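PDB 4HPP: probable glutamine synthetase from Pseudomonas aeruginosa, which belongs to the glutamine synthetase family, pairing an N-terminal beta-sheet domain with a catalytic domain that binds a magnesium ion and glutamic acid. Local coordinates for residues Val13-Asp16 and Ile20-Gly23; Leu69-Ser74 and Cys107-Leu112; Asn204-Thr209 and Met336-Cys341; Val76-Gly81 and Pro87-Leu92; Leu96-Thr99 and Pro103-Ala106. All coordinates share one frame; numbering follows the deposited sequence.

Contact 1: Val13-Asp16 and Ile20-Gly23; sequences VTTD and ITRG
Arg22 reaches back along its own hairpin to meet Asp16, and the backbones between them pair as antiparallel strands. Thr14 and Arg22 form the hydrogen-bonded pair, N to O both ways at 2.8 Å. Thr15 and Thr21 occupy the next, non-hydrogen-bonded pair, with their hydroxyls joined OG1 to OG1 at 3.3 Å on the face opposite Arg22. Branched threonines suit such extended backbone.

Followed outward, Arg22 starts with CB 4.1 Å from Thr14 O. Its CD passes 3.1 Å from Asp16 OD1, and a bend at chi3 (141°) then sets the direction of NE and the guanidinium. NE bonds Ala147 O of a second subunit. At the tip Arg22 NH1 donates to the syn lone pair of Asp16 OD1, a salt bridge modelled unusually short at 2.5 Å, with the oxygen tilted from the guanidinium plane; NH2 pairs with Asp52. Ile20 CG2 lies over one guanidinium face, toward its rim.

Asp16 uses both oxygens: OD2 takes the Ile20 N-H at 3.1 Å from above the carboxylate plane. The backbone N of Asp16 donates to Ile20 O at 2.7 Å. A short acidic side chain can thus close the turn and probably offset part of the arginine's charge.

Strand 9-15 continues the sheet to strand 89-97, Trp41 of strand 39-41 touches Thr14 and Arg22, and helix 196-216 packs against Thr15 and Thr21.

Contact 2: Leu69-Ser74 and Cys107-Leu112; sequences LPDPNS and CPRSLL
Asp71 and Arg109 meet nearly at right angles, the long arginine coming off the first turn of its helix and the short aspartate standing across its end. The carboxylate and guanidinium planes are turned 37° apart. NH1 of Arg109 approaches OD2 of Asp71 at 2.8 Å, on the anti side but tilted out of the carboxylate plane, and the oxygen lies near the guanidinium plane, giving a salt bridge held by a single N-H. A bend at chi3 (92°) swings the guanidinium out of line with the methylenes.

The other oxygen of the carboxylate is occupied too. Asp71 OD1 accepts from Asn73 N at 3.0 Å, from above the carboxylate plane, in an Asx turn that fixes the aspartate's rotation. Ser74 OG donates to Asp71 O at 2.7 Å, and Ser74 CB comes within 4.1 Å of Arg109 NH2. Arginine suits this buried place because its three nitrogens can serve separate acceptors: NH2 bridges to Asp200, and NE bonds Asn95 OD1.

On the helix side, Cys107 SG caps Ser110 N at the start of helix 108-121. The contact ties this helix to strand 66-78, with Asn95 of strand 89-97 and Asp200 of helix 196-216 also bonded to the arginine.

Contact 3: Asn204-Thr209 and Met336-Cys341; sequences NVREVT and MDATTC
Arg206 meets Ala338 and Thr340 through a chain whose CG lies opposite the carbonyl carbon, at a chi1 of -67°, and which bends at chi2 before running straight through chi3. This lays one face of the guanidinium over Ala338. The methyl of Ala338 sits over the centre of that face, its CB 3.9 Å above the plane. The small side chain lets the flat group come close to the backbone, and Arg206 NH2 is 3.6 Å from Ala338 CA.

At the guanidinium edge, Thr340 O lies in plane and takes a weak hydrogen bond from Arg206 NH1 at 3.3 Å. Ala338 O is as near to NH1, but the angle there is too poor for a bond. NH2 is weakly bonded to His132.

The turn is held mostly by side chains. It is a type I turn from Asp337 to Thr340, in which Asp337 OD2 accepts from Thr339 N at 3.1 Å as an Asx turn, and Thr340 OG1 donates to Asp337 O at 2.9 Å. Aspartate and threonine suit a tight turn because their short polar side chains reach the backbone of the turn.

Helix 196-216 thus rests on the link between strand 330-336 and helix 342-358, beside Val235 of strand 235-243.

Contact 4: Val76-Gly81 and Pro87-Leu92; sequences VRVEQG and PALDYL
Val76 packs broadside on the ring of Tyr91, and this is the tight part of the contact. Val76 CB stands 3.6 Å from Tyr91 CZ, over one face of the ring but offset toward the rim, a CH-pi contact, while both methyls reach the OH end. Tyrosine's CG lies between the backbone N and the carbonyl carbon (chi1 66°), which stands the ring alongside the valine, both pointing the same way. Its hydroxyl bonds Asn204 of helix 196-216, so tyrosine suits the place, its ring packing on Val76 and its polar end reaching the helix. On the same face Val78 CB meets Leu89 CB at 4.1 Å, and Leu89 also touches Val208 of that helix.

These strands, 66-78 and 89-97, form a beta hairpin in the N-terminal sheet. Val76 N to Tyr91 O is 2.8 Å and Tyr91 N to Val76 O 3.2 Å. Val78 and Leu89 form a second hydrogen-bonded pair.

The opposite face, with Arg77 and Asp90, is looser and more polar. Arg77 CG passes 4.3 Å from Asp90 OD1 without any bond between their charged ends. Asp90 OD2 is instead bridged to Arg75 and Arg8. Exposed Arg77 turns along its own segment, where Arg77 NH1 makes a salt bridge of 3.3 Å with Glu79 OE2 just past the strand's end, an oxygen that Arg8 also pairs with. Toward the loop, Glu79 OE1 merely brushes Ala88 CB at 4.0 Å.

Contact 5: Leu96-Thr99 and Pro103-Ala106; sequences LVET and PWPA
Trp104 and Leu96 are joined by one backbone bond, Trp104 N to Leu96 O at 3.1 Å, with the donor tilted from the carbonyl plane, and Val97 and Pro103 make a single bridge beside it. The proline nitrogen carries no hydrogen and so can donate nothing to the opposite backbone.

Trp104 has the largest share of the contact. Its indole swings out with CG trans to the main-chain nitrogen (chi1 -169°), and Leu96 lies alongside it, pointing the same way: Leu96 CD1 is 3.6 Å from both CE3 and CZ3 of Trp104, approaching the ring obliquely. Leucine offers a slim branched end that fits beside the six-membered ring.

The chain here leaves the sheet. After strand 89-97 it turns back and runs as a loop toward helix 108-121. Trp104 also touches Leu66 of strand 66-78 and Pro43, and meets the ring of Trp60 with the planes at about 60°.

Glu98 reaches the other rim of the indole through a bend at chi2. Its OE2 lies in the ring plane, 3.0 Å from Trp104 CD1, and the carboxylate is turned 85° to the ring. An oxygen suits that place because the ring hydrogens at an indole edge carry a slight positive charge. Glu98 OE2 is also 4.0 Å from Pro105 CD. Ala106 CB lies over one indole face toward its rim, 3.6 Å above the plane. Within the bridged pair, Val97 CG1 touches Pro103 CA at 4.1 Å.

How the contacts relate
Contacts 1, 2, 4 and 5 all reach the N-terminal sheet; strand 89-97 is shared by contacts 4 and 5, whose centres lie about 27 Å apart. Contact 1 links to contact 4 where Val13 N probably bonds Leu92 O, 3.0 Å away. Contact 3 meets contact 4 through Asn204 OD1 and Tyr91 OH, 2.7 Å apart, and packs on contact 1 through Cys341. Pro108 of contact 2 also touches Cys341. Contact 3 lies close to the pocket: the Asp337 side chain is about 7 Å from the bound glutamic acid and about 12 Å from the magnesium ion. In contact 1, the Ile20 side chain is about 9 Å from a calcium ion.

Contact 1: Val13-Asp16 and Ile20-Gly23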
# COMPACT_ATOMS: atom_id res chain seq x y z
N VAL A 13 -2.43 34.32 -20.69
CA VAL A 13 -1.47 33.65 -21.55
C VAL A 13 -1.19 34.32 -22.88
O VAL A 13 -2.02 35.07 -23.42
CB VAL A 13 -1.88 32.20 -21.80
CG1 VAL A 13 -2.05 31.48 -20.48
CG2 VAL A 13 -3.17 32.11 -22.60
N THR A 14 -0.02 34.01 -23.43
CA THR A 14 0.29 34.31 -24.82
C THR A 14 0.98 33.09 -25.33
O THR A 14 1.60 32.35 -24.55
CB THR A 14 1.22 35.51 -24.96
OG1 THR A 14 1.41 35.83 -26.35
CG2 THR A 14 2.51 35.26 -24.20
N THR A 15 0.84 32.83 -26.63
CA THR A 15 1.51 31.69 -27.23
C THR A 15 2.61 32.29 -28.09
O THR A 15 2.32 33.06 -29.00
CB THR A 15 0.52 30.84 -28.03
OG1 THR A 15 -0.45 30.35 -27.11
CG2 THR A 15 1.19 29.67 -28.78
N ASP A 16 3.87 31.99 -27.76
CA ASP A 16 4.96 32.73 -28.38
C ASP A 16 5.34 32.09 -29.66
O ASP A 16 4.68 31.15 -30.11
CB ASP A 16 6.16 32.92 -27.44
CG ASP A 16 6.80 31.64 -27.06
OD1 ASP A 16 7.46 31.57 -26.00
OD2 ASP A 16 6.65 30.69 -27.84
N ILE A 20 5.09 27.97 -27.66
CA ILE A 20 4.85 27.77 -26.21
C ILE A 20 3.86 28.80 -25.65
O ILE A 20 3.97 29.99 -25.96
CB ILE A 20 6.17 27.83 -25.41
CG1 ILE A 20 7.01 26.56 -25.59
CG2 ILE A 20 5.91 27.74 -23.91
CD1 ILE A 20 7.45 26.32 -27.00
N THR A 21 2.92 28.35 -24.80
CA THR A 21 1.93 29.22 -24.14
C THR A 21 2.38 29.48 -22.74
O THR A 21 2.55 28.53 -21.96
CB THR A 21 0.59 28.50 -24.02
OG1 THR A 21 0.39 27.80 -25.21
CG2 THR A 21 -0.57 29.39 -23.82
N ARG A 22 2.52 30.76 -22.41
CA ARG A 22 3.15 31.26 -21.21
C ARG A 22 2.23 32.29 -20.57
O ARG A 22 1.43 32.90 -21.29
CB ARG A 22 4.45 31.92 -21.63
CG ARG A 22 5.50 30.88 -22.04
CD ARG A 22 6.59 31.36 -23.00
NE ARG A 22 7.79 30.71 -22.53
CZ ARG A 22 8.70 30.03 -23.25
NH1 ARG A 22 8.71 29.94 -24.57
NH2 ARG A 22 9.67 29.47 -22.60
N GLY A 23 2.32 32.49 -19.25
CA GLY A 23 1.60 33.59 -18.67
C GLY A 23 1.84 33.69 -17.20
O GLY A 23 2.84 33.17 -16.69

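Contact 2: Leu69-Ser74 and Cys107-Leu112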
# COMPACT_ATOMS: atom_id res chain seq x y z
N LEU A 69 -2.43 41.78 -22.41
CA LEU A 69 -3.79 42.31 -22.21
C LEU A 69 -4.82 41.24 -22.57
O LEU A 69 -5.07 41.02 -23.75
CB LEU A 69 -3.99 43.52 -23.13
CG LEU A 69 -4.76 44.70 -22.54
CD1 LEU A 69 -3.96 45.31 -21.41
CD2 LEU A 69 -5.02 45.72 -23.63
N PRO A 70 -5.39 40.55 -21.57
CA PRO A 70 -6.37 39.46 -21.80
C PRO A 70 -7.57 39.94 -22.64
O PRO A 70 -8.12 41.01 -22.39
CB PRO A 70 -6.83 39.08 -20.39
CG PRO A 70 -6.46 40.26 -19.55
CD PRO A 70 -5.20 40.83 -20.14
N ASP A 71 -7.93 39.16 -23.65
CA ASP A 71 -9.09 39.47 -24.42
C ASP A 71 -10.23 38.71 -23.74
O ASP A 71 -10.17 37.48 -23.67
CB ASP A 71 -8.91 39.00 -25.84
CG ASP A 71 -10.22 38.68 -26.52
OD1 ASP A 71 -11.24 39.35 -26.22
OD2 ASP A 71 -10.25 37.75 -27.33
N PRO A 72 -11.27 39.43 -23.25
CA PRO A 72 -12.26 38.77 -22.38
C PRO A 72 -13.05 37.72 -23.11
O PRO A 72 -13.59 36.80 -22.48
CB PRO A 72 -13.18 39.91 -21.94
CG PRO A 72 -12.44 41.18 -22.29
CD PRO A 72 -11.56 40.87 -23.46
N ASN A 73 -13.10 37.81 -24.44
CA ASN A 73 -13.90 36.85 -25.22
C ASN A 73 -13.28 35.46 -25.44
O ASN A 73 -13.94 34.56 -25.91
CB ASN A 73 -14.43 37.48 -26.53
CG ASN A 73 -15.44 38.61 -26.28
OD1 ASN A 73 -16.38 38.48 -25.47
ND2 ASN A 73 -15.24 39.71 -26.97
N SER A 74 -12.01 35.29 -25.07
CA SER A 74 -11.26 34.07 -25.32
C SER A 74 -11.16 33.19 -24.08
O SER A 74 -10.48 32.17 -24.12
CB SER A 74 -9.86 34.45 -25.69
OG SER A 74 -9.28 35.08 -24.56
N CYS A 107 3.79 40.59 -31.54
CA CYS A 107 2.68 39.75 -31.03
C CYS A 107 1.97 38.91 -32.12
O CYS A 107 1.39 39.47 -33.08
CB CYS A 107 1.64 40.57 -30.27
SG CYS A 107 0.24 39.54 -29.73
N PRO A 108 1.95 37.58 -31.94
CA PRO A 108 1.49 36.69 -32.99
C PRO A 108 0.00 36.66 -33.04
O PRO A 108 -0.52 36.68 -34.15
CB PRO A 108 2.10 35.32 -32.63
CG PRO A 108 3.05 35.60 -31.53
CD PRO A 108 2.55 36.84 -30.83
N ARG A 109 -0.68 36.68 -31.89
CA ARG A 109 -2.18 36.87 -31.87
C ARG A 109 -2.65 38.14 -32.62
O ARG A 109 -3.47 38.07 -33.54
CB ARG A 109 -2.78 36.82 -30.46
CG ARG A 109 -4.15 36.12 -30.50
CD ARG A 109 -4.85 35.87 -29.19
NE ARG A 109 -5.71 36.99 -28.90
CZ ARG A 109 -7.01 36.90 -28.73
NH1 ARG A 109 -7.66 37.97 -28.41
NH2 ARG A 109 -7.64 35.75 -28.85
N SER A 110 -2.04 39.28 -32.28
CA SER A 110 -2.29 40.57 -32.95
C SER A 110 -2.11 40.50 -34.47
O SER A 110 -3.04 40.86 -35.21
CB SER A 110 -1.38 41.67 -32.35
OG SER A 110 -1.87 42.13 -31.09
N LEU A 111 -0.92 40.06 -34.95
CA LEU A 111 -0.69 39.82 -36.38
C LEU A 111 -1.84 39.01 -36.99
O LEU A 111 -2.42 39.43 -38.00
CB LEU A 111 0.61 39.07 -36.63
CG LEU A 111 0.70 38.33 -37.97
CD1 LEU A 111 0.57 39.33 -39.11
CD2 LEU A 111 2.00 37.54 -38.10
N LEU A 112 -2.22 37.88 -36.38
CA LEU A 112 -3.33 37.13 -36.99
C LEU A 112 -4.63 37.95 -37.00
O LEU A 112 -5.35 37.93 -37.99
CB LEU A 112 -3.54 35.71 -36.44
CG LEU A 112 -4.87 35.02 -36.84
CD1 LEU A 112 -4.96 34.77 -38.34
CD2 LEU A 112 -5.08 33.73 -36.06

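Contact 3: Asn204-Thr209 and Met336-Cys341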
# COMPACT_ATOMS: atom_id res chain seq x y z
N ASN A 204 -6.08 26.05 -27.08
CA ASN A 204 -6.95 25.39 -26.11
C ASN A 204 -6.96 23.88 -26.22
O ASN A 204 -6.83 23.17 -25.21
CB ASN A 204 -8.38 25.84 -26.29
CG ASN A 204 -8.60 27.28 -25.96
OD1 ASN A 204 -7.87 27.89 -25.22
ND2 ASN A 204 -9.65 27.83 -26.53
N VAL A 205 -7.13 23.36 -27.43
CA VAL A 205 -7.04 21.89 -27.61
C VAL A 205 -5.71 21.30 -27.08
O VAL A 205 -5.71 20.20 -26.50
CB VAL A 205 -7.29 21.42 -29.06
CG1 VAL A 205 -6.88 19.99 -29.24
CG2 VAL A 205 -8.75 21.60 -29.46
N ARG A 206 -4.60 22.02 -27.24
CA ARG A 206 -3.33 21.48 -26.79
C ARG A 206 -3.16 21.56 -25.27
O ARG A 206 -2.62 20.61 -24.60
CB ARG A 206 -2.19 22.23 -27.45
CG ARG A 206 -2.14 22.01 -28.93
CD ARG A 206 -1.61 23.25 -29.64
NE ARG A 206 -1.59 23.02 -31.09
CZ ARG A 206 -0.70 23.53 -31.94
NH1 ARG A 206 0.27 24.31 -31.46
NH2 ARG A 206 -0.80 23.27 -33.27
N GLU A 207 -3.58 22.72 -24.72
CA GLU A 207 -3.31 22.98 -23.36
C GLU A 207 -4.21 22.10 -22.46
O GLU A 207 -3.75 21.61 -21.39
CB GLU A 207 -3.36 24.47 -23.10
CG GLU A 207 -2.19 25.18 -23.78
CD GLU A 207 -0.87 24.66 -23.25
OE1 GLU A 207 0.01 24.37 -24.05
OE2 GLU A 207 -0.72 24.57 -22.03
N VAL A 208 -5.43 21.83 -22.94
CA VAL A 208 -6.39 21.02 -22.20
C VAL A 208 -6.04 19.55 -22.30
O VAL A 208 -6.06 18.86 -21.30
CB VAL A 208 -7.85 21.26 -22.68
CG1 VAL A 208 -8.80 20.25 -22.05
CG2 VAL A 208 -8.29 22.68 -22.38
N THR A 209 -5.71 19.06 -23.48
CA THR A 209 -5.22 17.65 -23.61
C THR A 209 -4.07 17.37 -22.64
O THR A 209 -4.17 16.43 -21.80
CB THR A 209 -4.79 17.32 -25.02
OG1 THR A 209 -5.88 17.60 -25.87
CG2 THR A 209 -4.44 15.84 -25.18
N MET A 336 2.13 20.93 -41.49
CA MET A 336 1.99 21.71 -40.28
C MET A 336 2.06 20.74 -39.13
O MET A 336 1.68 19.58 -39.29
CB MET A 336 0.70 22.48 -40.29
CG MET A 336 0.65 23.48 -39.16
SD MET A 336 -0.92 24.37 -39.04
CE MET A 336 -0.73 25.72 -40.24
N ASP A 337 2.63 21.19 -38.01
CA ASP A 337 2.80 20.35 -36.82
C ASP A 337 2.55 21.17 -35.55
O ASP A 337 2.27 22.40 -35.63
CB ASP A 337 4.14 19.60 -36.83
CG ASP A 337 5.35 20.51 -36.83
OD1 ASP A 337 6.19 20.38 -37.75
OD2 ASP A 337 5.51 21.32 -35.89
N ALA A 338 2.57 20.52 -34.38
CA ALA A 338 2.19 21.24 -33.14
C ALA A 338 3.31 22.08 -32.50
O ALA A 338 3.08 22.72 -31.45
CB ALA A 338 1.60 20.30 -32.14
N THR A 339 4.51 22.08 -33.09
CA THR A 339 5.59 22.95 -32.61
C THR A 339 5.33 24.38 -33.08
O THR A 339 6.01 25.32 -32.66
CB THR A 339 7.00 22.52 -33.10
OG1 THR A 339 7.05 22.61 -34.52
CG2 THR A 339 7.29 21.11 -32.70
N THR A 340 4.32 24.56 -33.92
CA THR A 340 3.93 25.95 -34.31
C THR A 340 3.25 26.78 -33.25
O THR A 340 2.86 26.28 -32.22
CB THR A 340 2.92 25.95 -35.46
OG1 THR A 340 1.76 25.21 -35.06
CG2 THR A 340 3.59 25.37 -36.68
N CYS A 341 3.15 28.08 -33.53
CA CYS A 341 2.25 28.98 -32.82
C CYS A 341 0.92 29.12 -33.61
O CYS A 341 0.84 29.84 -34.59
CB CYS A 341 2.96 30.31 -32.53
SG CYS A 341 1.80 31.66 -32.20

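Contact 4: Val76-Gly81 and Pro87-Leu92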
# COMPACT_ATOMS: atom_id res chain seq x y z
N VAL A 76 -11.12 30.55 -21.24
CA VAL A 76 -11.33 29.11 -21.10
C VAL A 76 -11.54 28.74 -19.64
O VAL A 76 -10.78 29.17 -18.79
CB VAL A 76 -10.14 28.31 -21.70
CG1 VAL A 76 -10.28 26.81 -21.43
CG2 VAL A 76 -10.18 28.52 -23.20
N ARG A 77 -12.58 27.97 -19.37
CA ARG A 77 -12.94 27.58 -18.01
C ARG A 77 -13.20 26.11 -18.05
O ARG A 77 -14.24 25.70 -18.58
CB ARG A 77 -14.28 28.24 -17.57
CG ARG A 77 -14.37 29.73 -17.23
CD ARG A 77 -15.22 29.77 -15.95
NE ARG A 77 -16.37 30.70 -15.87
CZ ARG A 77 -17.16 30.90 -14.78
NH1 ARG A 77 -16.94 30.26 -13.62
NH2 ARG A 77 -18.18 31.76 -14.84
N VAL A 78 -12.31 25.29 -17.49
CA VAL A 78 -12.61 23.86 -17.31
C VAL A 78 -12.69 23.68 -15.81
O VAL A 78 -11.66 23.75 -15.11
CB VAL A 78 -11.50 22.91 -17.84
CG1 VAL A 78 -11.84 21.44 -17.58
CG2 VAL A 78 -11.09 23.24 -19.32
N GLU A 79 -13.90 23.47 -15.31
CA GLU A 79 -14.14 23.43 -13.88
C GLU A 79 -13.76 22.08 -13.34
O GLU A 79 -13.26 21.98 -12.22
CB GLU A 79 -15.60 23.76 -13.58
CG GLU A 79 -15.99 25.15 -14.14
CD GLU A 79 -15.40 26.31 -13.32
OE1 GLU A 79 -15.06 26.07 -12.14
OE2 GLU A 79 -15.23 27.46 -13.83
N GLN A 80 -13.97 21.03 -14.12
CA GLN A 80 -13.68 19.71 -13.56
C GLN A 80 -13.01 18.80 -14.52
O GLN A 80 -13.43 18.70 -15.68
CB GLN A 80 -14.95 19.06 -13.13
CG GLN A 80 -15.21 19.24 -11.65
CD GLN A 80 -16.61 18.87 -11.34
OE1 GLN A 80 -17.53 19.57 -11.76
NE2 GLN A 80 -16.80 17.75 -10.65
N GLY A 81 -11.97 18.11 -14.04
CA GLY A 81 -11.32 17.11 -14.87
C GLY A 81 -11.29 15.80 -14.14
O GLY A 81 -11.93 15.65 -13.11
N PRO A 87 -7.20 21.85 -9.51
CA PRO A 87 -7.78 23.17 -9.62
C PRO A 87 -8.52 23.29 -10.97
O PRO A 87 -8.16 22.62 -11.94
CB PRO A 87 -6.55 24.10 -9.59
CG PRO A 87 -5.35 23.22 -9.17
CD PRO A 87 -5.71 21.84 -9.62
N ALA A 88 -9.55 24.14 -11.04
CA ALA A 88 -10.05 24.47 -12.34
C ALA A 88 -8.83 24.90 -13.21
O ALA A 88 -7.79 25.27 -12.68
CB ALA A 88 -11.08 25.58 -12.25
N LEU A 89 -8.97 24.81 -14.51
CA LEU A 89 -8.13 25.45 -15.46
C LEU A 89 -8.81 26.70 -15.92
O LEU A 89 -9.82 26.63 -16.60
CB LEU A 89 -7.97 24.51 -16.64
CG LEU A 89 -6.95 24.99 -17.70
CD1 LEU A 89 -5.52 25.15 -17.19
CD2 LEU A 89 -6.99 24.06 -18.91
N ASP A 90 -8.27 27.84 -15.58
CA ASP A 90 -8.92 29.08 -15.92
C ASP A 90 -7.94 30.08 -16.46
O ASP A 90 -7.03 30.48 -15.77
CB ASP A 90 -9.58 29.65 -14.68
CG ASP A 90 -10.60 30.69 -15.00
OD1 ASP A 90 -10.56 31.28 -16.14
OD2 ASP A 90 -11.46 30.92 -14.10
N TYR A 91 -8.12 30.50 -17.71
CA TYR A 91 -7.16 31.46 -18.30
C TYR A 91 -7.79 32.11 -19.52
O TYR A 91 -8.76 31.59 -20.06
CB TYR A 91 -5.83 30.75 -18.74
CG TYR A 91 -6.07 29.79 -19.87
CD1 TYR A 91 -6.09 30.21 -21.20
CD2 TYR A 91 -6.30 28.45 -19.60
CE1 TYR A 91 -6.32 29.28 -22.24
CE2 TYR A 91 -6.51 27.52 -20.63
CZ TYR A 91 -6.55 27.95 -21.95
OH TYR A 91 -6.82 27.01 -22.94
N LEU A 92 -7.22 33.24 -19.92
CA LEU A 92 -7.62 34.05 -21.06
C LEU A 92 -6.41 34.35 -21.97
O LEU A 92 -5.29 34.63 -21.47
CB LEU A 92 -8.15 35.41 -20.58
CG LEU A 92 -9.36 35.51 -19.68
CD1 LEU A 92 -8.97 35.36 -18.23
CD2 LEU A 92 -10.07 36.84 -19.87

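Contact 5: Leu96-Thr99 and Pro103-Ala106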
# COMPACT_ATOMS: atom_id res chain seq x y z
N LEU A 96 -0.19 41.30 -26.65
CA LEU A 96 0.94 42.10 -26.13
C LEU A 96 0.96 43.51 -26.71
O LEU A 96 0.87 43.70 -27.94
CB LEU A 96 2.26 41.42 -26.47
CG LEU A 96 2.53 40.07 -25.82
CD1 LEU A 96 3.83 39.45 -26.34
CD2 LEU A 96 2.65 40.21 -24.32
N VAL A 97 1.11 44.49 -25.83
CA VAL A 97 1.04 45.91 -26.21
C VAL A 97 2.06 46.67 -25.39
O VAL A 97 2.43 46.19 -24.33
CB VAL A 97 -0.38 46.48 -25.97
CG1 VAL A 97 -1.39 45.65 -26.74
CG2 VAL A 97 -0.77 46.47 -24.49
N GLU A 98 2.53 47.83 -25.88
CA GLU A 98 3.46 48.71 -25.12
C GLU A 98 2.66 49.39 -24.00
O GLU A 98 1.44 49.26 -24.00
CB GLU A 98 4.15 49.69 -26.06
CG GLU A 98 5.38 49.10 -26.78
CD GLU A 98 5.29 49.10 -28.32
OE1 GLU A 98 4.52 49.91 -28.89
OE2 GLU A 98 6.00 48.30 -28.98
N THR A 99 3.30 50.08 -23.03
CA THR A 99 2.54 50.48 -21.77
C THR A 99 1.34 51.45 -21.92
O THR A 99 0.46 51.50 -21.05
CB THR A 99 3.44 50.95 -20.58
OG1 THR A 99 4.48 51.81 -21.04
CG2 THR A 99 4.06 49.78 -19.84
N PRO A 103 -0.28 48.47 -29.84
CA PRO A 103 -0.11 47.10 -30.34
C PRO A 103 1.34 46.80 -30.65
O PRO A 103 1.92 47.46 -31.49
CB PRO A 103 -0.97 47.08 -31.61
CG PRO A 103 -2.04 48.09 -31.35
CD PRO A 103 -1.46 49.14 -30.44
N TRP A 104 1.91 45.79 -29.98
CA TRP A 104 3.31 45.40 -30.13
C TRP A 104 3.47 44.58 -31.36
O TRP A 104 2.90 43.51 -31.43
CB TRP A 104 3.79 44.57 -28.94
CG TRP A 104 5.29 44.34 -28.90
CD1 TRP A 104 6.32 45.29 -29.05
CD2 TRP A 104 6.00 43.07 -28.65
NE1 TRP A 104 7.55 44.71 -28.92
CE2 TRP A 104 7.43 43.38 -28.68
CE3 TRP A 104 5.60 41.79 -28.39
CZ2 TRP A 104 8.39 42.40 -28.48
CZ3 TRP A 104 6.58 40.81 -28.18
CH2 TRP A 104 7.94 41.12 -28.22
N PRO A 105 4.29 45.05 -32.32
CA PRO A 105 4.53 44.37 -33.60
C PRO A 105 4.98 42.90 -33.54
O PRO A 105 4.74 42.13 -34.50
CB PRO A 105 5.64 45.25 -34.27
CG PRO A 105 6.15 46.16 -33.19
CD PRO A 105 4.96 46.37 -32.29
N ALA A 106 5.65 42.48 -32.47
CA ALA A 106 6.05 41.07 -32.46
C ALA A 106 5.01 40.09 -31.81
O ALA A 106 5.31 38.90 -31.61
CB ALA A 106 7.45 40.91 -31.89